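Local structure of putative amino acid binding protein (Streptococcus mutans, 4C0R) at residues V31-F36 with V44-T49; I70-E75 with Y80-P85; K102-I107 with I182-D187. The protein serves as a solute-binding protein for glutathione import, holding oxidized glutathione here and probably delivering its ligand to the cystine ABC importer TcyBC. All blocks are in the same frame, centred on the assembly; numbering follows the deposited sequence.

Contact 1. Residues V31-F36 with V44-T49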
loop_
_atom_site.group_PDB
_atom_site.type_symbol
_atom_site.label_atom_id
_atom_site.label_comp_id
_atom_site.label_asym_id
_atom_site.label_seq_id
_atom_site.Cartn_x
_atom_site.Cartn_y
_atom_site.Cartn_z
ATOM N N VAL A 31 1.152 -5.599 -12.321
ATOM C CA VAL A 31 2.142 -4.697 -12.873
ATOM C C VAL A 31 3.509 -5.323 -12.965
ATOM O O VAL A 31 4.172 -5.245 -13.986
ATOM C CB VAL A 31 2.191 -3.323 -12.155
ATOM C CG1 VAL A 31 3.348 -2.494 -12.681
ATOM C CG2 VAL A 31 0.825 -2.562 -12.350
ATOM N N ALA A 32 3.951 -5.955 -11.870
ATOM C CA ALA A 32 5.215 -6.645 -11.905
ATOM C C ALA A 32 5.246 -7.714 -13.024
ATOM O O ALA A 32 6.224 -7.795 -13.768
ATOM C CB ALA A 32 5.497 -7.268 -10.542
ATOM N N LYS A 33 4.190 -8.529 -13.128
ATOM C CA LYS A 33 4.146 -9.548 -14.175
ATOM C C LYS A 33 4.262 -8.903 -15.547
ATOM O O LYS A 33 4.956 -9.415 -16.418
ATOM C CB LYS A 33 2.901 -10.405 -14.072
ATOM C CG LYS A 33 3.043 -11.455 -12.943
ATOM C CD LYS A 33 1.850 -12.360 -12.770
ATOM C CE LYS A 33 2.070 -13.303 -11.616
ATOM N NZ LYS A 33 1.047 -14.386 -11.663
ATOM N N GLU A 34 3.568 -7.809 -15.758
ATOM C CA GLU A 34 3.653 -7.140 -17.065
ATOM C C GLU A 34 5.047 -6.569 -17.314
ATOM O O GLU A 34 5.585 -6.731 -18.410
ATOM C CB GLU A 34 2.593 -6.055 -17.166
ATOM C CG GLU A 34 2.430 -5.463 -18.560
ATOM C CD GLU A 34 1.729 -6.400 -19.537
ATOM O OE1 GLU A 34 0.921 -7.243 -19.083
ATOM O OE2 GLU A 34 2.025 -6.272 -20.730
ATOM N N VAL A 35 5.645 -5.967 -16.310
ATOM C CA VAL A 35 7.033 -5.504 -16.423
ATOM C C VAL A 35 7.969 -6.632 -16.874
ATOM O O VAL A 35 8.810 -6.471 -17.759
ATOM C CB VAL A 35 7.505 -4.906 -15.084
ATOM C CG1 VAL A 35 9.011 -4.797 -15.002
ATOM C CG2 VAL A 35 6.794 -3.561 -14.858
ATOM N N PHE A 36 7.880 -7.742 -16.194
ATOM C CA PHE A 36 8.814 -8.829 -16.400
ATOM C C PHE A 36 8.513 -9.731 -17.622
ATOM O O PHE A 36 9.362 -10.568 -17.974
ATOM C CB PHE A 36 9.006 -9.589 -15.091
ATOM C CG PHE A 36 9.841 -8.843 -14.105
ATOM C CD1 PHE A 36 11.205 -8.730 -14.272
ATOM C CD2 PHE A 36 9.239 -8.145 -13.055
ATOM C CE1 PHE A 36 11.977 -7.996 -13.370
ATOM C CE2 PHE A 36 10.000 -7.395 -12.159
ATOM C CZ PHE A 36 11.374 -7.299 -12.321
ATOM N N VAL A 44 10.828 -14.268 -12.249
ATOM C CA VAL A 44 10.349 -13.761 -10.970
ATOM C C VAL A 44 9.521 -14.829 -10.266
ATOM O O VAL A 44 8.730 -15.560 -10.886
ATOM C CB VAL A 44 9.480 -12.514 -11.202
ATOM C CG1 VAL A 44 9.075 -11.858 -9.871
ATOM C CG2 VAL A 44 10.229 -11.517 -12.051
ATOM N N LYS A 45 9.746 -14.886 -8.963
ATOM C CA LYS A 45 8.941 -15.655 -8.034
ATOM C C LYS A 45 8.201 -14.683 -7.159
ATOM O O LYS A 45 8.801 -13.753 -6.637
ATOM C CB LYS A 45 9.813 -16.560 -7.192
ATOM C CG LYS A 45 10.524 -17.609 -8.029
ATOM C CD LYS A 45 11.131 -18.675 -7.162
ATOM C CE LYS A 45 11.006 -20.041 -7.817
ATOM N NZ LYS A 45 12.192 -20.896 -7.511
ATOM N N TYR A 46 6.903 -14.894 -7.024
ATOM C CA TYR A 46 6.060 -14.018 -6.238
ATOM C C TYR A 46 5.762 -14.738 -4.923
ATOM O O TYR A 46 5.127 -15.807 -4.939
ATOM C CB TYR A 46 4.768 -13.744 -7.035
ATOM C CG TYR A 46 5.080 -13.083 -8.339
ATOM C CD1 TYR A 46 5.389 -13.841 -9.471
ATOM C CD2 TYR A 46 5.183 -11.693 -8.430
ATOM C CE1 TYR A 46 5.760 -13.209 -10.676
ATOM C CE2 TYR A 46 5.569 -11.063 -9.618
ATOM C CZ TYR A 46 5.824 -11.809 -10.731
ATOM O OH TYR A 46 6.256 -11.167 -11.883
ATOM N N GLN A 47 6.221 -14.160 -3.805
ATOM C CA GLN A 47 6.205 -14.840 -2.528
ATOM C C GLN A 47 5.417 -14.057 -1.503
ATOM O O GLN A 47 5.754 -12.894 -1.218
ATOM C CB GLN A 47 7.618 -14.948 -2.037
ATOM C CG GLN A 47 7.784 -15.675 -0.729
ATOM C CD GLN A 47 7.206 -17.081 -0.766
ATOM O OE1 GLN A 47 7.627 -17.896 -1.569
ATOM N NE2 GLN A 47 6.208 -17.327 0.061
ATOM N N LYS A 48 4.432 -14.714 -0.897
ATOM C CA LYS A 48 3.679 -14.115 0.193
ATOM C C LYS A 48 4.537 -14.290 1.453
ATOM O O LYS A 48 5.124 -15.362 1.686
ATOM C CB LYS A 48 2.336 -14.835 0.332
ATOM C CG LYS A 48 1.248 -14.077 0.972
ATOM C CD LYS A 48 -0.051 -14.869 1.013
ATOM C CE LYS A 48 -1.023 -14.179 1.947
ATOM N NZ LYS A 48 -0.530 -14.410 3.331
ATOM N N THR A 49 4.639 -13.250 2.247
ATOM C CA THR A 49 5.406 -13.302 3.461
ATOM C C THR A 49 4.822 -12.283 4.465
ATOM O O THR A 49 3.889 -11.547 4.118
ATOM C CB THR A 49 6.885 -13.086 3.174
ATOM O OG1 THR A 49 7.668 -13.464 4.326
ATOM C CG2 THR A 49 7.151 -11.637 2.819
#
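The ring of Tyr-46 is sandwiched between Lys-33 of the helix and its own strand neighbour Val-44, whose CG1 sits over the opposite face; the methyl CB of Ala-32 meets the ring edge, 3.9 Å from CE2. The second flat group, Phe-36, takes Val-44 on one face, with Val-44 CG2 3.4 Å from Phe-36 CG, and Val-35 CG1 on the other. The two methyls of Val-44 thus serve different rings, CG1 packing on Tyr-46 and CG2 making a CH-pi contact 3.7 Å from the Phe-36 centroid.

Lys-33 lays its methylenes along Tyr-46. With CG beside the backbone N (chi1 -78°) and the chain extended from there, CG reaches 3.4 Å from Tyr-46 OH while CE passes over the ring face, 4.1 Å from the centroid. NZ lies farther out, 5.3 Å from the same centroid, a long cation-pi geometry that offers at most a weak attraction.

Residues 31-36, at the end of helix 27-36, run nearly antiparallel to strand residues 44-48, with 173° between the axes of these short segments. The helix belongs to the crossover joining the parallel strands 3-9 and 42-48, the beta-alpha-beta unit of this periplasmic-binding-protein fold. Beyond the two segments, the Phe-36 ring meets that of Phe-206 of helix 201-216, and Ala-32 touches Leu-7 of strand 3-9.

The chemistry runs from apolar to charged: Ala-32 and Phe-36 are buried, Tyr-46 is only partly covered, and exposed Lys-33 spends its aliphatic length on the ring. Cohesion here comes from CH-pi and van der Waals packing, with charge adding little.

Contact 2. Residues I70-E75 with Y80-P85. With GDS (oxidized glutathione disulfide), chain C.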
loop_
_atom_site.group_PDB
_atom_site.type_symbol
_atom_site.label_atom_id
_atom_site.label_comp_id
_atom_site.label_asym_id
_atom_site.label_seq_id
_atom_site.Cartn_x
_atom_site.Cartn_y
_atom_site.Cartn_z
ATOM N N ILE A 70 3.182 0.232 -1.175
ATOM C CA ILE A 70 4.232 0.820 -0.340
ATOM C C ILE A 70 4.516 2.264 -0.658
ATOM O O ILE A 70 4.823 2.602 -1.781
ATOM C CB ILE A 70 5.521 0.020 -0.499
ATOM C CG1 ILE A 70 5.330 -1.406 0.019
ATOM C CG2 ILE A 70 6.720 0.648 0.231
ATOM C CD1 ILE A 70 6.499 -2.400 -0.368
ATOM N N SER A 71 4.411 3.121 0.348
ATOM C CA SER A 71 4.683 4.535 0.242
ATOM C C SER A 71 6.183 4.842 0.322
ATOM O O SER A 71 6.960 4.056 0.830
ATOM C CB SER A 71 4.054 5.268 1.450
ATOM O OG SER A 71 2.657 5.114 1.483
ATOM N N TYR A 72 6.557 6.017 -0.166
ATOM C CA TYR A 72 7.899 6.544 0.081
ATOM C C TYR A 72 8.000 7.078 1.504
ATOM O O TYR A 72 7.151 7.898 1.944
ATOM C CB TYR A 72 8.141 7.743 -0.832
ATOM C CG TYR A 72 9.495 8.340 -0.600
ATOM C CD1 TYR A 72 10.597 7.759 -1.166
ATOM C CD2 TYR A 72 9.650 9.467 0.185
ATOM C CE1 TYR A 72 11.865 8.284 -0.977
ATOM C CE2 TYR A 72 10.960 10.000 0.389
ATOM C CZ TYR A 72 12.017 9.387 -0.231
ATOM O OH TYR A 72 13.353 9.809 -0.075
ATOM N N THR A 73 9.073 6.708 2.220
ATOM C CA THR A 73 9.478 7.477 3.396
ATOM C C THR A 73 10.967 7.618 3.352
ATOM O O THR A 73 11.670 6.803 2.756
ATOM C CB THR A 73 9.131 6.796 4.746
ATOM O OG1 THR A 73 9.928 5.627 4.905
ATOM C CG2 THR A 73 7.658 6.376 4.827
ATOM N N LYS A 74 11.453 8.688 3.969
ATOM C CA LYS A 74 12.910 8.849 4.090
ATOM C C LYS A 74 13.558 7.681 4.828
ATOM O O LYS A 74 14.632 7.215 4.421
ATOM C CB LYS A 74 13.211 10.184 4.798
ATOM C CG LYS A 74 12.665 11.397 4.071
ATOM N N GLU A 75 12.903 7.153 5.859
ATOM C CA GLU A 75 13.453 6.018 6.626
ATOM C C GLU A 75 13.648 4.785 5.751
ATOM O O GLU A 75 14.613 4.068 5.862
ATOM C CB GLU A 75 12.613 5.709 7.856
ATOM N N TYR A 80 16.500 1.141 1.120
ATOM C CA TYR A 80 16.002 0.439 -0.074
ATOM C C TYR A 80 15.990 1.341 -1.269
ATOM O O TYR A 80 15.800 2.539 -1.121
ATOM C CB TYR A 80 14.560 -0.075 0.148
ATOM C CG TYR A 80 14.463 -0.812 1.481
ATOM C CD1 TYR A 80 15.158 -2.009 1.689
ATOM C CD2 TYR A 80 13.744 -0.295 2.541
ATOM C CE1 TYR A 80 15.121 -2.637 2.926
ATOM C CE2 TYR A 80 13.719 -0.935 3.794
ATOM C CZ TYR A 80 14.393 -2.088 3.964
ATOM O OH TYR A 80 14.351 -2.703 5.209
ATOM N N LEU A 81 16.127 0.764 -2.472
ATOM C CA LEU A 81 15.887 1.521 -3.700
ATOM C C LEU A 81 14.365 1.584 -3.990
ATOM O O LEU A 81 13.606 0.655 -3.649
ATOM C CB LEU A 81 16.517 0.842 -4.898
ATOM C CG LEU A 81 18.001 0.504 -4.760
ATOM C CD1 LEU A 81 18.534 -0.197 -5.977
ATOM C CD2 LEU A 81 18.732 1.751 -4.431
ATOM N N TYR A 82 13.942 2.709 -4.561
ATOM C CA TYR A 82 12.554 2.929 -5.004
ATOM C C TYR A 82 12.460 2.929 -6.545
ATOM O O TYR A 82 13.294 3.521 -7.258
ATOM C CB TYR A 82 12.033 4.229 -4.460
ATOM C CG TYR A 82 11.457 4.103 -3.100
ATOM C CD1 TYR A 82 12.237 4.024 -1.965
ATOM C CD2 TYR A 82 10.070 4.091 -2.939
ATOM C CE1 TYR A 82 11.689 3.890 -0.709
ATOM C CE2 TYR A 82 9.504 3.940 -1.690
ATOM C CZ TYR A 82 10.315 3.864 -0.577
ATOM O OH TYR A 82 9.713 3.746 0.646
ATOM N N SER A 83 11.432 2.311 -7.080
ATOM C CA SER A 83 11.101 2.500 -8.476
ATOM C C SER A 83 10.450 3.875 -8.690
ATOM O O SER A 83 10.195 4.607 -7.739
ATOM C CB SER A 83 10.108 1.438 -8.930
ATOM O OG SER A 83 8.846 1.642 -8.347
ATOM N N ASN A 84 10.163 4.184 -9.948
ATOM C CA ASN A 84 9.274 5.280 -10.230
ATOM C C ASN A 84 7.895 4.881 -9.709
ATOM O O ASN A 84 7.590 3.693 -9.499
ATOM C CB ASN A 84 9.290 5.561 -11.713
ATOM C CG ASN A 84 10.636 6.166 -12.143
ATOM O OD1 ASN A 84 11.315 6.845 -11.344
ATOM N ND2 ASN A 84 11.026 5.884 -13.354
ATOM N N PRO A 85 7.084 5.881 -9.410
ATOM C CA PRO A 85 5.811 5.565 -8.779
ATOM C C PRO A 85 4.903 4.811 -9.744
ATOM O O PRO A 85 4.990 4.997 -10.971
ATOM C CB PRO A 85 5.217 6.955 -8.445
ATOM C CG PRO A 85 5.867 7.843 -9.399
ATOM C CD PRO A 85 7.261 7.324 -9.650
HETATM C CD1 GDS C . 0.668 -7.718 9.738
HETATM N N2 GDS C . -0.726 -7.335 9.477
HETATM C CA2 GDS C . -1.219 -7.691 8.197
HETATM C C2 GDS C . -1.766 -9.059 7.983
HETATM O O2 GDS C . -1.805 -9.558 6.839
HETATM C CB2 GDS C . -1.208 -6.799 7.015
HETATM S SG2 GDS C . -0.691 -5.137 7.390
HETATM N N3 GDS C . -2.242 -9.776 9.147
HETATM C CA3 GDS C . -2.703 -11.157 9.005
HETATM C C3 GDS C . -1.558 -11.977 9.595
HETATM O OE3 GDS C . -1.788 -13.030 10.269
HETATM O OE4 GDS C . -0.348 -11.639 9.448
HETATM N N4 GDS C . -1.689 -2.351 6.061
HETATM C CA4 GDS C . -2.875 -2.226 6.874
HETATM C C4 GDS C . -2.624 -1.306 8.018
HETATM O OE5 GDS C . -1.690 -0.448 7.985
HETATM O OE6 GDS C . -3.424 -1.379 8.991
HETATM C C5 GDS C . -1.709 -3.263 4.961
HETATM O O5 GDS C . -2.735 -3.888 4.701
HETATM C CA5 GDS C . -0.418 -3.412 4.291
HETATM N N5 GDS C . 0.409 -2.286 4.143
HETATM C CB5 GDS C . 0.243 -4.728 4.536
HETATM S SG5 GDS C . 0.920 -4.741 6.218
HETATM C CA6 GDS C . 1.273 2.329 3.628
HETATM C C6 GDS C . 2.762 2.127 3.865
HETATM O OE7 GDS C . 3.159 1.893 5.039
HETATM O OE8 GDS C . 3.579 2.176 2.915
HETATM N N6 GDS C . 1.110 2.814 2.245
HETATM C CB6 GDS C . 0.513 1.077 3.878
HETATM C CG6 GDS C . 1.256 -0.114 3.234
HETATM C CD6 GDS C . 0.279 -1.270 3.195
HETATM O O6 GDS C . -0.630 -1.415 2.364
#
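Tyr-82 OH donates to Ser-71 O at 2.8 Å, lying in the carbonyl plane on a lone pair. The same carbonyl oxygen also accepts from Arg-76 NH1, so two donors grip it. The amide and hydroxyl of the same residue serve the ligand: Ser-71 N donates to OE8 of the oxidized glutathione at 2.9 Å, almost perfectly straight (178°), while the ligand's N6 donates to Ser-71 OG at 2.9 Å. Ser-71 OG is set for this by its first torsion (-61°), which holds it beside its own backbone N. A weak bond follows, Thr-73 N to Tyr-82 OH at 3.4 Å.

One serine therefore reads both the alpha-carboxylate and the alpha-amino group of a glutamyl end, consistent with the amino acid recognition of family 3 solute-binding proteins. The site lies where strand 65-71 gives way to helix 74-77; Thr-73 is the N-cap, its OG1 accepting from Arg-76 N.

Outward from these bonds the aromatics pack in a T-shaped pair. The edge of Tyr-72 points at the face of Tyr-82: Tyr-72 CD1 lies over the centre of the Tyr-82 ring, 3.9 Å from Tyr-82 CZ; the centroids are 5.1 Å apart and the planes stand at 60°. Tyr-193 of strand 191-196 meets Tyr-82 edge-to-face as well. At the outer limit, Ile-70 CG2 approaches Tyr-82 OH to 4.3 Å.

Contact 3. Residues K102-I107 with I182-D187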
loop_
_atom_site.group_PDB
_atom_site.type_symbol
_atom_site.label_atom_id
_atom_site.label_comp_id
_atom_site.label_asym_id
_atom_site.label_seq_id
_atom_site.Cartn_x
_atom_site.Cartn_y
_atom_site.Cartn_z
ATOM N N LYS A 102 -15.569 13.893 11.779
ATOM C CA LYS A 102 -15.832 14.502 10.484
ATOM C C LYS A 102 -14.589 15.084 9.800
ATOM O O LYS A 102 -14.578 15.264 8.585
ATOM C CB LYS A 102 -16.892 15.612 10.602
ATOM C CG LYS A 102 -18.257 15.070 11.018
ATOM C CD LYS A 102 -19.371 16.022 10.578
ATOM C CE LYS A 102 -19.195 17.408 11.146
ATOM N NZ LYS A 102 -19.132 17.343 12.614
ATOM N N SER A 103 -13.569 15.365 10.609
ATOM C CA SER A 103 -12.305 15.898 10.134
ATOM C C SER A 103 -11.189 15.264 10.933
ATOM O O SER A 103 -11.400 14.734 12.013
ATOM C CB SER A 103 -12.234 17.414 10.307
ATOM O OG SER A 103 -11.986 17.731 11.646
ATOM N N TYR A 104 -9.978 15.330 10.390
ATOM C CA TYR A 104 -8.842 14.664 10.999
ATOM C C TYR A 104 -8.752 14.908 12.498
ATOM O O TYR A 104 -8.542 13.980 13.257
ATOM C CB TYR A 104 -7.536 15.104 10.308
ATOM C CG TYR A 104 -6.275 14.352 10.718
ATOM C CD1 TYR A 104 -6.218 12.969 10.698
ATOM C CD2 TYR A 104 -5.107 15.031 11.047
ATOM C CE1 TYR A 104 -5.070 12.305 11.045
ATOM C CE2 TYR A 104 -3.942 14.368 11.385
ATOM C CZ TYR A 104 -3.919 13.005 11.377
ATOM O OH TYR A 104 -2.760 12.331 11.701
ATOM N N ASN A 105 -8.853 16.159 12.927
ATOM C CA ASN A 105 -8.591 16.435 14.341
ATOM C C ASN A 105 -9.614 15.829 15.287
ATOM O O ASN A 105 -9.357 15.674 16.467
ATOM C CB ASN A 105 -8.485 17.922 14.602
ATOM C CG ASN A 105 -7.107 18.497 14.251
ATOM O OD1 ASN A 105 -6.214 17.837 13.660
ATOM N ND2 ASN A 105 -6.947 19.763 14.579
ATOM N N ASP A 106 -10.763 15.453 14.755
ATOM C CA ASP A 106 -11.823 14.860 15.545
ATOM C C ASP A 106 -11.444 13.451 16.029
ATOM O O ASP A 106 -12.159 12.897 16.844
ATOM C CB ASP A 106 -13.103 14.741 14.713
ATOM C CG ASP A 106 -13.720 16.088 14.339
ATOM O OD1 ASP A 106 -13.493 17.083 15.072
ATOM O OD2 ASP A 106 -14.450 16.152 13.345
ATOM N N ILE A 107 -10.336 12.870 15.532
ATOM C CA ILE A 107 -9.934 11.549 15.979
ATOM C C ILE A 107 -9.416 11.621 17.397
ATOM O O ILE A 107 -9.266 10.590 18.076
ATOM C CB ILE A 107 -8.838 10.898 15.077
ATOM C CG1 ILE A 107 -7.539 11.701 15.114
ATOM C CG2 ILE A 107 -9.402 10.729 13.666
ATOM C CD1 ILE A 107 -6.413 11.139 14.231
ATOM N N ILE A 182 -13.822 9.556 4.554
ATOM C CA ILE A 182 -13.570 10.975 4.573
ATOM C C ILE A 182 -12.173 11.219 4.025
ATOM O O ILE A 182 -11.194 10.716 4.578
ATOM C CB ILE A 182 -13.665 11.554 6.022
ATOM C CG1 ILE A 182 -15.088 11.343 6.568
ATOM C CG2 ILE A 182 -13.233 13.039 6.069
ATOM C CD1 ILE A 182 -15.156 11.582 8.077
ATOM N N ASP A 183 -12.049 12.067 3.007
ATOM C CA ASP A 183 -10.733 12.407 2.460
ATOM C C ASP A 183 -9.930 13.221 3.435
ATOM O O ASP A 183 -10.439 14.161 4.057
ATOM C CB ASP A 183 -10.840 13.210 1.134
ATOM C CG ASP A 183 -11.482 12.432 0.043
ATOM O OD1 ASP A 183 -11.153 11.249 -0.196
ATOM O OD2 ASP A 183 -12.362 13.019 -0.615
ATOM N N LEU A 184 -8.651 12.882 3.544
ATOM C CA LEU A 184 -7.694 13.543 4.409
ATOM C C LEU A 184 -6.677 14.344 3.607
ATOM O O LEU A 184 -6.433 14.072 2.460
ATOM C CB LEU A 184 -6.906 12.513 5.246
ATOM C CG LEU A 184 -7.748 11.777 6.275
ATOM C CD1 LEU A 184 -6.928 10.679 6.926
ATOM C CD2 LEU A 184 -8.272 12.722 7.340
ATOM N N PRO A 185 -6.069 15.324 4.255
ATOM C CA PRO A 185 -4.979 16.051 3.581
ATOM C C PRO A 185 -3.824 15.131 3.187
ATOM O O PRO A 185 -3.619 14.100 3.826
ATOM C CB PRO A 185 -4.554 17.090 4.626
ATOM C CG PRO A 185 -5.692 17.181 5.588
ATOM C CD PRO A 185 -6.359 15.843 5.602
ATOM N N SER A 186 -3.089 15.467 2.124
ATOM C CA SER A 186 -1.864 14.715 1.763
ATOM C C SER A 186 -0.661 15.638 1.947
ATOM O O SER A 186 -0.629 16.710 1.319
ATOM C CB SER A 186 -1.880 14.271 0.271
ATOM O OG SER A 186 -2.815 13.215 -0.026
ATOM N N ASP A 187 0.339 15.233 2.745
ATOM C CA ASP A 187 1.530 16.084 2.964
ATOM C C ASP A 187 2.405 16.181 1.710
ATOM O O ASP A 187 3.132 17.165 1.509
ATOM C CB ASP A 187 2.423 15.570 4.129
ATOM C CG ASP A 187 1.696 15.490 5.450
ATOM O OD1 ASP A 187 0.528 15.965 5.558
ATOM O OD2 ASP A 187 2.310 14.923 6.394
#
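Tyr-104, at the start of a 3-10 turn, packs against Leu-184, just past strand 179-183, in the lobe of the periplasmic-binding-protein fold that includes strands 160-163 and 179-183. The contact joins this turn, from the loop between strands 81-96 and 111-114, to the end of a sheet strand.

Across the segments the forces are van der Waals. The two side chains cross at about a right angle: Leu-184 CD2 touches Tyr-104 CB and CD1, each at 3.9 Å, coming at the ring obliquely. Both rest on Ile-161 of strand 160-163, and the Tyr-104 ring also meets Phe-127 of helix 120-130 edge-to-face. Ile-182 reaches the backbone instead, its CD1 lying 3.8 Å from Lys-102 CA.

Polar bonds hold the turn itself. Asp-106 N donates to Ser-103 O, and Asp-106 OD2 accepts from Lys-102 N through its anti lone pair, at 3.0 Å, and from Ser-103 N, also at 3.0 Å, which comes from above the carboxylate plane. The bond from Ser-103 N steadies the Lys-102 to Ser-103 peptide, whose oxygen, Lys-102 O, lies 3.6 Å from Ile-182 CG2.

How the contacts relate
The three contacts follow one another along the chain and all reach the same mixed sheet. Contact 2 is the one that meets the ligand, through Ile-70 and Ser-71. Contact 1 lies about 17 Å from it, centre to centre, with nearest atoms about 8 Å apart. Contact 3 stands about 24 Å from contact 2 between centres; its Leu-184 side chain remains about 12 Å from the glutathione disulfide, while strands 81-96 and 179-183 are sheet neighbours linking the two regions. Contacts 1 and 3 fall on opposite sides of the chain's centre, their centres about 34 Å apart, so they pack far-separated parts of the fold; contact 2 is closer to each of them than they are to one another.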